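Local atomic coordinates of RNA polymerase sigma-H factor (Fusobacterium nucleatum subsp. nucleatum, PDB entry 3MZY), a protein that probably acts as a sigma-70 family initiation factor, directing RNA polymerase to specific promoter sites and then being released. Residues I19-S30 with D142-E153. Residues are numbered along the deposited sequence; the frame is centred on the assembly and turned at random.
Sequences IKFYDETKSSFS and DNTIQRIRKKSE
Arg149 meets Phe29 and Tyr22 in different ways. Arg149 CD lies over one face of the Phe29 ring, 4.0 Å from its centroid, a CH-pi contact. Arg149 CG is anti to the backbone N (chi1 179°) and the chain stays extended to NE, which carries the guanidinium past Phe29 to Tyr22. There Tyr22 CD2 sits over one guanidinium face, offset toward its rim, the two planes 81° apart. This is contact at the Tyr22 ring edge, not stacking over its face.

Two polar links frame these contacts. Arg149 NE forms a salt bridge with Glu153 OE2 at 2.8 Å, one helical turn on, which probably steadies the guanidinium. Tyr22 OH donates to Ser27 O at 2.6 Å, in the carbonyl plane, and so ties its ring to the loop.

Ser30 OG gives the hydrogen bond between the segments, to Asp142 OD1 at 3.1 Å. It arrives on the anti side, 32° out of the carboxylate plane.

Phe29 CD2 and Ile145 CG2 form an apolar pair at 3.6 Å. Ile19 CD1 makes van der Waals contact with Ser152 CB at 3.7 Å.

The contact packs the sigma-70 region 2 part, from helix 8-21 through the loop into helix 29-50, against helix 138-159, probably of the region 4 helix-turn-helix with helix 127-134. Tyr127 of helix 127-134 touches Ser30 and Ile145, and Phe102 and Phe105 of helix 91-109 touch Ser152.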
loop_
_atom_site.group_PDB
_atom_site.type_symbol
_atom_site.label_atom_id
_atom_site.label_comp_id
_atom_site.label_asym_id
_atom_site.label_seq_id
_atom_site.Cartn_x
_atom_site.Cartn_y
_atom_site.Cartn_z
ATOM N N ILE A 19 3.695 1.832 -5.581
ATOM C CA ILE A 19 3.575 0.923 -6.704
ATOM C C ILE A 19 3.707 1.645 -8.052
ATOM O O ILE A 19 4.386 1.153 -8.950
ATOM C CB ILE A 19 2.215 0.175 -6.657
ATOM C CG1 ILE A 19 2.112 -0.690 -5.402
ATOM C CG2 ILE A 19 1.984 -0.668 -7.941
ATOM C CD1 ILE A 19 0.690 -1.142 -5.080
ATOM N N LYS A 20 3.051 2.798 -8.179
ATOM C CA LYS A 20 3.020 3.547 -9.428
ATOM C C LYS A 20 4.372 4.175 -9.764
ATOM O O LYS A 20 4.698 4.356 -10.939
ATOM C CB LYS A 20 1.933 4.627 -9.373
ATOM N N PHE A 21 5.160 4.485 -8.732
ATOM C CA PHE A 21 6.378 5.293 -8.899
ATOM C C PHE A 21 7.715 4.580 -8.646
ATOM O O PHE A 21 8.771 5.201 -8.738
ATOM C CB PHE A 21 6.281 6.567 -8.050
ATOM C CG PHE A 21 5.384 7.626 -8.638
ATOM C CD1 PHE A 21 5.886 8.552 -9.555
ATOM C CD2 PHE A 21 4.040 7.704 -8.273
ATOM C CE1 PHE A 21 5.059 9.540 -10.104
ATOM C CE2 PHE A 21 3.201 8.681 -8.814
ATOM C CZ PHE A 21 3.707 9.601 -9.730
ATOM N N TYR A 22 7.668 3.281 -8.362
ATOM C CA TYR A 22 8.859 2.523 -7.971
ATOM C C TYR A 22 9.980 2.449 -9.025
ATOM O O TYR A 22 9.767 2.052 -10.182
ATOM C CB TYR A 22 8.464 1.124 -7.485
ATOM C CG TYR A 22 9.614 0.235 -7.045
ATOM C CD1 TYR A 22 10.540 0.657 -6.081
ATOM C CD2 TYR A 22 9.762 -1.047 -7.578
ATOM C CE1 TYR A 22 11.594 -0.177 -5.679
ATOM C CE2 TYR A 22 10.805 -1.884 -7.181
ATOM C CZ TYR A 22 11.716 -1.448 -6.236
ATOM O OH TYR A 22 12.738 -2.297 -5.857
ATOM N N ASP A 23 11.171 2.853 -8.587
ATOM C CA ASP A 23 12.392 2.753 -9.363
ATOM C C ASP A 23 13.131 1.524 -8.851
ATOM O O ASP A 23 13.582 1.500 -7.697
ATOM C CB ASP A 23 13.243 4.011 -9.158
ATOM C CG ASP A 23 14.280 4.209 -10.246
ATOM O OD1 ASP A 23 15.123 3.309 -10.461
ATOM O OD2 ASP A 23 14.258 5.289 -10.873
ATOM N N GLU A 24 13.240 0.509 -9.709
ATOM C CA GLU A 24 13.849 -0.775 -9.343
ATOM C C GLU A 24 15.302 -0.611 -8.894
ATOM O O GLU A 24 15.772 -1.324 -8.002
ATOM C CB GLU A 24 13.765 -1.762 -10.516
ATOM N N THR A 25 15.996 0.344 -9.511
ATOM C CA THR A 25 17.420 0.559 -9.264
ATOM C C THR A 25 17.719 1.387 -8.005
ATOM O O THR A 25 18.829 1.319 -7.467
ATOM C CB THR A 25 18.113 1.209 -10.487
ATOM O OG1 THR A 25 17.460 2.442 -10.812
ATOM C CG2 THR A 25 18.062 0.280 -11.695
ATOM N N LYS A 26 16.735 2.154 -7.536
ATOM C CA LYS A 26 16.950 3.076 -6.417
ATOM C C LYS A 26 16.961 2.400 -5.033
ATOM O O LYS A 26 17.680 2.845 -4.136
ATOM C CB LYS A 26 15.950 4.236 -6.468
ATOM N N SER A 27 16.177 1.333 -4.865
ATOM C CA SER A 27 16.128 0.567 -3.603
ATOM C C SER A 27 15.194 -0.642 -3.709
ATOM O O SER A 27 14.570 -0.864 -4.748
ATOM C CB SER A 27 15.658 1.447 -2.437
ATOM O OG SER A 27 14.244 1.586 -2.451
ATOM N N SER A 28 15.095 -1.407 -2.619
ATOM C CA SER A 28 14.141 -2.507 -2.516
ATOM C C SER A 28 12.727 -1.936 -2.455
ATOM O O SER A 28 12.521 -0.805 -1.994
ATOM C CB SER A 28 14.430 -3.365 -1.276
ATOM O OG SER A 28 13.743 -2.887 -0.126
ATOM N N PHE A 29 11.749 -2.706 -2.914
ATOM C CA PHE A 29 10.405 -2.184 -2.941
ATOM C C PHE A 29 9.863 -2.005 -1.522
ATOM O O PHE A 29 9.214 -1.004 -1.227
ATOM C CB PHE A 29 9.443 -3.013 -3.816
ATOM C CG PHE A 29 8.016 -2.549 -3.704
ATOM C CD1 PHE A 29 7.635 -1.303 -4.204
ATOM C CD2 PHE A 29 7.078 -3.302 -3.024
ATOM C CE1 PHE A 29 6.331 -0.837 -4.056
ATOM C CE2 PHE A 29 5.766 -2.835 -2.864
ATOM C CZ PHE A 29 5.394 -1.600 -3.384
ATOM N N SER A 30 10.158 -2.969 -0.653
ATOM C CA SER A 30 9.740 -2.930 0.752
ATOM C C SER A 30 10.068 -1.603 1.420
ATOM O O SER A 30 9.212 -1.021 2.088
ATOM C CB SER A 30 10.372 -4.075 1.548
ATOM O OG SER A 30 9.607 -5.267 1.421
ATOM N N ASP A 142 8.950 -10.187 2.802
ATOM C CA ASP A 142 9.431 -9.463 1.658
ATOM C C ASP A 142 8.799 -9.972 0.367
ATOM O O ASP A 142 8.402 -9.184 -0.483
ATOM C CB ASP A 142 10.942 -9.587 1.586
ATOM C CG ASP A 142 11.533 -8.749 0.498
ATOM O OD1 ASP A 142 11.567 -7.512 0.659
ATOM O OD2 ASP A 142 11.968 -9.330 -0.520
ATOM N N ASN A 143 8.705 -11.292 0.244
ATOM C CA ASN A 143 8.130 -11.933 -0.922
ATOM C C ASN A 143 6.630 -11.696 -1.033
ATOM O O ASN A 143 6.084 -11.660 -2.151
ATOM C CB ASN A 143 8.422 -13.433 -0.888
ATOM C CG ASN A 143 9.869 -13.762 -1.212
ATOM O OD1 ASN A 143 10.590 -12.964 -1.817
ATOM N ND2 ASN A 143 10.295 -14.957 -0.826
ATOM N N THR A 144 5.978 -11.561 0.122
ATOM C CA THR A 144 4.550 -11.266 0.200
ATOM C C THR A 144 4.254 -9.825 -0.242
ATOM O O THR A 144 3.356 -9.592 -1.045
ATOM C CB THR A 144 4.013 -11.505 1.626
ATOM O OG1 THR A 144 4.121 -12.896 1.922
ATOM C CG2 THR A 144 2.540 -11.070 1.768
ATOM N N ILE A 145 5.011 -8.874 0.285
ATOM C CA ILE A 145 4.929 -7.479 -0.136
ATOM C C ILE A 145 5.131 -7.397 -1.649
ATOM O O ILE A 145 4.506 -6.577 -2.323
ATOM C CB ILE A 145 5.998 -6.634 0.580
ATOM C CG1 ILE A 145 5.632 -6.469 2.061
ATOM C CG2 ILE A 145 6.187 -5.287 -0.103
ATOM C CD1 ILE A 145 6.679 -5.758 2.922
ATOM N N GLN A 146 5.987 -8.269 -2.167
ATOM C CA GLN A 146 6.346 -8.259 -3.561
ATOM C C GLN A 146 5.198 -8.826 -4.399
ATOM O O GLN A 146 4.932 -8.342 -5.503
ATOM C CB GLN A 146 7.629 -9.062 -3.775
ATOM C CG GLN A 146 8.246 -8.907 -5.161
ATOM C CD GLN A 146 9.066 -7.633 -5.282
ATOM O OE1 GLN A 146 9.627 -7.142 -4.291
ATOM N NE2 GLN A 146 9.138 -7.087 -6.496
ATOM N N ARG A 147 4.528 -9.853 -3.874
ATOM C CA ARG A 147 3.320 -10.398 -4.512
ATOM C C ARG A 147 2.187 -9.400 -4.490
ATOM O O ARG A 147 1.456 -9.280 -5.467
ATOM C CB ARG A 147 2.842 -11.674 -3.824
ATOM C CG ARG A 147 3.592 -12.917 -4.190
ATOM C CD ARG A 147 2.753 -14.144 -3.837
ATOM N NE ARG A 147 2.265 -14.149 -2.455
ATOM C CZ ARG A 147 3.037 -14.360 -1.383
ATOM N NH1 ARG A 147 4.340 -14.559 -1.548
ATOM N NH2 ARG A 147 2.521 -14.349 -0.149
ATOM N N ILE A 148 2.038 -8.682 -3.375
ATOM C CA ILE A 148 1.041 -7.596 -3.286
ATOM C C ILE A 148 1.290 -6.547 -4.394
ATOM O O ILE A 148 0.349 -6.086 -5.053
ATOM C CB ILE A 148 1.008 -6.932 -1.871
ATOM C CG1 ILE A 148 0.524 -7.932 -0.814
ATOM C CG2 ILE A 148 0.116 -5.684 -1.868
ATOM C CD1 ILE A 148 0.752 -7.485 0.629
ATOM N N ARG A 149 2.560 -6.187 -4.586
ATOM C CA ARG A 149 2.988 -5.287 -5.661
ATOM C C ARG A 149 2.614 -5.782 -7.072
ATOM O O ARG A 149 1.914 -5.086 -7.786
ATOM C CB ARG A 149 4.499 -5.037 -5.580
ATOM C CG ARG A 149 5.042 -4.128 -6.672
ATOM C CD ARG A 149 6.530 -4.317 -6.876
ATOM N NE ARG A 149 6.954 -3.872 -8.202
ATOM C CZ ARG A 149 8.215 -3.883 -8.631
ATOM N NH1 ARG A 149 9.191 -4.324 -7.839
ATOM N NH2 ARG A 149 8.509 -3.452 -9.854
ATOM N N LYS A 150 3.091 -6.960 -7.470
ATOM C CA LYS A 150 2.843 -7.471 -8.812
ATOM C C LYS A 150 1.336 -7.640 -9.080
ATOM O O LYS A 150 0.843 -7.215 -10.123
ATOM C CB LYS A 150 3.610 -8.781 -9.071
ATOM N N LYS A 151 0.607 -8.215 -8.121
ATOM C CA LYS A 151 -0.829 -8.436 -8.287
ATOM C C LYS A 151 -1.583 -7.128 -8.366
ATOM O O LYS A 151 -2.563 -7.009 -9.116
ATOM C CB LYS A 151 -1.395 -9.327 -7.179
ATOM C CG LYS A 151 -0.984 -10.790 -7.338
ATOM C CD LYS A 151 -1.266 -11.563 -6.062
ATOM C CE LYS A 151 -0.673 -12.961 -6.164
ATOM N NZ LYS A 151 -1.062 -13.810 -5.018
ATOM N N SER A 152 -1.106 -6.141 -7.612
ATOM C CA SER A 152 -1.691 -4.799 -7.668
ATOM C C SER A 152 -1.375 -4.101 -8.987
ATOM O O SER A 152 -2.273 -3.501 -9.578
ATOM C CB SER A 152 -1.262 -3.945 -6.459
ATOM O OG SER A 152 -1.768 -4.506 -5.254
ATOM N N GLU A 153 -0.115 -4.190 -9.437
ATOM C CA GLU A 153 0.304 -3.696 -10.755
ATOM C C GLU A 153 -0.623 -4.193 -11.843
ATOM O O GLU A 153 -1.169 -3.399 -12.598
ATOM C CB GLU A 153 1.728 -4.139 -11.103
ATOM C CG GLU A 153 2.788 -3.091 -10.864
ATOM C CD GLU A 153 4.197 -3.609 -11.129
ATOM O OE1 GLU A 153 4.552 -3.782 -12.317
ATOM O OE2 GLU A 153 4.951 -3.834 -10.145
#